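Local atomic coordinates of ATP synthase epsilon chain (Caldalkalibacillus thermarum TA2.A1, PDB entry 5IK2), a protein that binds ATP and probably forms part of the rotating central stalk of ATP synthase, which makes ATP from ADP using a proton gradient. Residues V34-A48 against V63-I77. The protein carries 2 engineered substitutions. Sequence-based numbering, arbitrary orientation.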
# COMPACT_ATOMS: atom_id res chain seq x y z
N VAL H 34 20.12 46.82 -58.95
CA VAL H 34 21.46 46.30 -58.69
C VAL H 34 21.75 45.05 -59.52
O VAL H 34 21.10 44.02 -59.33
CB VAL H 34 21.67 46.00 -57.19
CG1 VAL H 34 23.08 45.44 -56.93
CG2 VAL H 34 21.43 47.25 -56.36
N MET H 35 22.72 45.16 -60.42
CA MET H 35 23.22 44.03 -61.22
C MET H 35 24.69 43.78 -60.85
O MET H 35 25.24 44.46 -59.97
CB MET H 35 23.08 44.35 -62.71
CG MET H 35 21.63 44.52 -63.16
SD MET H 35 21.42 44.88 -64.92
CE MET H 35 22.05 43.37 -65.66
N ALA H 36 25.31 42.80 -61.50
CA ALA H 36 26.72 42.46 -61.25
C ALA H 36 27.66 43.61 -61.65
O ALA H 36 27.39 44.34 -62.61
CB ALA H 36 27.10 41.19 -62.00
N GLY H 37 28.74 43.77 -60.89
CA GLY H 37 29.72 44.82 -61.12
C GLY H 37 29.25 46.23 -60.76
O GLY H 37 29.69 47.20 -61.37
N HIS H 38 28.37 46.33 -59.77
CA HIS H 38 27.90 47.62 -59.27
C HIS H 38 28.93 48.19 -58.29
O HIS H 38 29.65 47.44 -57.63
CB HIS H 38 26.53 47.47 -58.59
CG HIS H 38 25.84 48.76 -58.31
ND1 HIS H 38 26.15 49.57 -57.24
CD2 HIS H 38 24.83 49.39 -58.97
CE1 HIS H 38 25.38 50.63 -57.24
NE2 HIS H 38 24.56 50.55 -58.28
N ILE H 39 28.99 49.52 -58.20
CA ILE H 39 29.93 50.21 -57.31
C ILE H 39 29.52 49.91 -55.86
O ILE H 39 28.32 49.82 -55.57
CB ILE H 39 29.95 51.74 -57.56
CG1 ILE H 39 30.25 52.08 -59.04
CG2 ILE H 39 30.98 52.44 -56.67
CD1 ILE H 39 29.07 52.64 -59.81
N PRO H 40 30.51 49.72 -54.95
CA PRO H 40 30.18 49.57 -53.52
C PRO H 40 29.29 50.69 -52.97
O PRO H 40 29.65 51.87 -53.05
CB PRO H 40 31.56 49.58 -52.86
CG PRO H 40 32.45 48.96 -53.87
CD PRO H 40 31.93 49.43 -55.21
N LEU H 41 28.13 50.31 -52.44
CA LEU H 41 27.08 51.25 -52.04
C LEU H 41 26.33 50.75 -50.81
O LEU H 41 26.08 49.55 -50.68
CB LEU H 41 26.10 51.46 -53.20
CG LEU H 41 24.80 52.26 -52.98
CD1 LEU H 41 25.09 53.71 -52.60
CD2 LEU H 41 23.92 52.20 -54.22
N VAL H 42 25.97 51.67 -49.91
CA VAL H 42 25.06 51.39 -48.80
C VAL H 42 23.97 52.46 -48.78
O VAL H 42 24.27 53.66 -48.86
CB VAL H 42 25.80 51.38 -47.44
CG1 VAL H 42 24.81 51.13 -46.29
CG2 VAL H 42 26.89 50.32 -47.43
N THR H 43 22.72 52.03 -48.68
CA THR H 43 21.56 52.93 -48.64
C THR H 43 20.41 52.32 -47.83
O THR H 43 20.19 51.11 -47.90
CB THR H 43 21.08 53.29 -50.07
OG1 THR H 43 19.95 54.17 -49.99
CG2 THR H 43 20.69 52.04 -50.87
N PRO H 44 19.68 53.15 -47.04
CA PRO H 44 18.45 52.64 -46.44
C PRO H 44 17.36 52.39 -47.48
O PRO H 44 17.32 53.06 -48.51
CB PRO H 44 18.02 53.76 -45.48
CG PRO H 44 19.25 54.58 -45.26
CD PRO H 44 20.01 54.49 -46.54
N LEU H 45 16.50 51.41 -47.20
CA LEU H 45 15.37 51.08 -48.07
C LEU H 45 14.07 51.50 -47.42
O LEU H 45 13.95 51.46 -46.19
CB LEU H 45 15.33 49.57 -48.34
CG LEU H 45 16.53 48.93 -49.04
CD1 LEU H 45 16.35 47.42 -49.09
CD2 LEU H 45 16.71 49.49 -50.44
N LYS H 46 13.11 51.90 -48.24
CA LYS H 46 11.73 52.11 -47.78
C LYS H 46 11.09 50.75 -47.56
O LYS H 46 11.50 49.75 -48.16
CB LYS H 46 10.92 52.89 -48.81
CG LYS H 46 11.39 54.31 -49.04
CD LYS H 46 10.56 55.00 -50.11
CE LYS H 46 11.03 56.43 -50.35
NZ LYS H 46 10.22 57.13 -51.38
N THR H 47 10.08 50.71 -46.69
CA THR H 47 9.28 49.51 -46.48
C THR H 47 8.51 49.25 -47.78
O THR H 47 7.57 49.97 -48.10
CB THR H 47 8.32 49.66 -45.28
OG1 THR H 47 9.09 49.80 -44.08
CG2 THR H 47 7.41 48.44 -45.14
N ALA H 48 8.96 48.23 -48.51
CA ALA H 48 8.43 47.92 -49.84
C ALA H 48 8.82 46.51 -50.28
O ALA H 48 9.66 45.87 -49.64
CB ALA H 48 8.94 48.95 -50.85
N VAL H 63 9.77 43.39 -47.45
CA VAL H 63 10.83 43.89 -46.57
C VAL H 63 10.40 45.19 -45.88
O VAL H 63 9.87 46.10 -46.53
CB VAL H 63 12.14 44.13 -47.36
CG1 VAL H 63 13.22 44.75 -46.48
CG2 VAL H 63 12.63 42.82 -47.98
N SER H 64 10.64 45.27 -44.57
CA SER H 64 10.39 46.49 -43.79
C SER H 64 11.53 46.75 -42.81
O SER H 64 12.06 45.82 -42.20
CB SER H 64 9.06 46.37 -43.03
OG SER H 64 9.19 45.57 -41.86
N GLY H 65 11.91 48.02 -42.69
CA GLY H 65 12.97 48.45 -41.77
C GLY H 65 14.32 47.86 -42.10
O GLY H 65 14.99 47.30 -41.23
N GLY H 66 14.72 47.98 -43.37
CA GLY H 66 15.99 47.40 -43.85
C GLY H 66 16.86 48.36 -44.63
O GLY H 66 16.45 49.47 -44.96
N PHE H 67 18.09 47.91 -44.90
CA PHE H 67 19.04 48.66 -45.72
C PHE H 67 19.81 47.74 -46.67
O PHE H 67 19.99 46.55 -46.39
CB PHE H 67 20.01 49.46 -44.84
CG PHE H 67 21.04 48.62 -44.12
CD1 PHE H 67 20.71 47.98 -42.93
CD2 PHE H 67 22.33 48.50 -44.61
CE1 PHE H 67 21.65 47.21 -42.25
CE2 PHE H 67 23.28 47.73 -43.94
CZ PHE H 67 22.94 47.09 -42.76
N LEU H 68 20.26 48.31 -47.79
CA LEU H 68 20.97 47.60 -48.84
C LEU H 68 22.47 47.78 -48.66
O LEU H 68 22.91 48.86 -48.26
CB LEU H 68 20.54 48.14 -50.21
CG LEU H 68 21.13 47.54 -51.48
CD1 LEU H 68 20.73 46.08 -51.63
CD2 LEU H 68 20.66 48.34 -52.68
N GLU H 69 23.25 46.73 -48.94
CA GLU H 69 24.71 46.82 -48.98
C GLU H 69 25.24 46.11 -50.22
O GLU H 69 25.23 44.88 -50.30
CB GLU H 69 25.35 46.22 -47.72
CG GLU H 69 26.84 46.53 -47.58
CD GLU H 69 27.71 45.34 -47.19
OE1 GLU H 69 27.26 44.18 -47.27
OE2 GLU H 69 28.88 45.57 -46.82
N VAL H 70 25.71 46.90 -51.19
CA VAL H 70 26.17 46.39 -52.48
C VAL H 70 27.69 46.29 -52.50
O VAL H 70 28.39 47.18 -52.02
CB VAL H 70 25.72 47.31 -53.63
CG1 VAL H 70 26.05 46.68 -54.98
CG2 VAL H 70 24.23 47.62 -53.53
N ARG H 71 28.19 45.18 -53.05
CA ARG H 71 29.56 45.06 -53.53
C ARG H 71 29.49 44.55 -54.98
O ARG H 71 28.43 44.05 -55.40
CB ARG H 71 30.37 44.10 -52.66
CG ARG H 71 31.01 44.72 -51.42
CD ARG H 71 30.07 44.73 -50.22
NE ARG H 71 29.79 43.38 -49.72
CZ ARG H 71 30.57 42.68 -48.90
NH1 ARG H 71 31.73 43.16 -48.44
NH2 ARG H 71 30.18 41.46 -48.52
N PRO H 72 30.59 44.66 -55.75
CA PRO H 72 30.60 44.02 -57.08
C PRO H 72 30.46 42.49 -57.02
O PRO H 72 29.89 41.89 -57.93
CB PRO H 72 31.97 44.43 -57.66
CG PRO H 72 32.80 44.83 -56.49
CD PRO H 72 31.83 45.41 -55.49
N ASP H 73 30.97 41.89 -55.94
CA ASP H 73 30.90 40.45 -55.70
C ASP H 73 29.57 39.99 -55.09
O ASP H 73 29.03 38.97 -55.49
CB ASP H 73 32.06 40.06 -54.76
CG ASP H 73 32.23 38.56 -54.63
OD1 ASP H 73 32.24 37.85 -55.66
OD2 ASP H 73 32.36 38.08 -53.48
N LYS H 74 29.05 40.76 -54.12
CA LYS H 74 27.93 40.32 -53.27
C LYS H 74 26.91 41.45 -53.04
O LYS H 74 27.27 42.62 -53.03
CB LYS H 74 28.50 39.86 -51.92
CG LYS H 74 27.51 39.30 -50.90
CD LYS H 74 26.91 37.97 -51.34
CE LYS H 74 25.92 37.45 -50.32
NZ LYS H 74 26.53 37.22 -48.97
N VAL H 75 25.65 41.06 -52.85
CA VAL H 75 24.56 41.99 -52.53
C VAL H 75 23.84 41.52 -51.26
O VAL H 75 23.24 40.45 -51.25
CB VAL H 75 23.53 42.09 -53.69
CG1 VAL H 75 22.36 42.99 -53.31
CG2 VAL H 75 24.21 42.57 -54.96
N ASN H 76 23.91 42.33 -50.20
CA ASN H 76 23.26 42.03 -48.92
C ASN H 76 22.10 42.98 -48.64
O ASN H 76 22.19 44.17 -48.92
CB ASN H 76 24.27 42.11 -47.77
CG ASN H 76 25.31 41.01 -47.82
OD1 ASN H 76 25.00 39.86 -48.14
ND2 ASN H 76 26.55 41.36 -47.49
N ILE H 77 21.02 42.43 -48.09
CA ILE H 77 19.90 43.22 -47.56
C ILE H 77 19.61 42.72 -46.14
O ILE H 77 19.14 41.60 -45.96
CB ILE H 77 18.64 43.12 -48.45
CG1 ILE H 77 18.87 43.88 -49.76
CG2 ILE H 77 17.41 43.68 -47.74
CD1 ILE H 77 17.83 43.60 -50.83
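Val70 overlaps the His38 side chain at about a right angle, its CG1 lying 3.7 Å from His38 ND1. That methyl also meets Val34 CG1 tip to tip. Val34 CG1 stands anti to the backbone N (chi1 179°), which brings it within 3.7 Å of Val75 CG2 on the next strand, while Val34 CG2 packs on Leu68 CD2. The imidazole is oriented by a hydrogen bond from His38 ND1 to Ile39 O, 2.7 Å long, in the ring plane and on a carbonyl lone pair. An alanine in place of His38 would probably leave Ile39 O without this donor and Val70 CG1 without the ring's part of its cover. Between the two strands, Leu41 with Val70 and Thr43 with Leu68 form antiparallel hydrogen-bonded pairs; the bond from Val70 N to Leu41 O, at 2.7 Å, is nearly straight (170°). Leu45 N then bonds Gly66 O at 3.0 Å. Past the corner at Gly65, Ala48 N reaches Val63 O. Val42 CG1 lies 4.0 Å from Phe67 CD2. Strand 41-44 pairs antiparallel with strand 66-70 in the epsilon beta-sandwich: strand 74-79 flanks the latter, a strand of another protein's chain pairs in parallel with Leu41 and Val42, carrying the sheet across the interface, and Ser64 bonds Thr81 near helix 114-133.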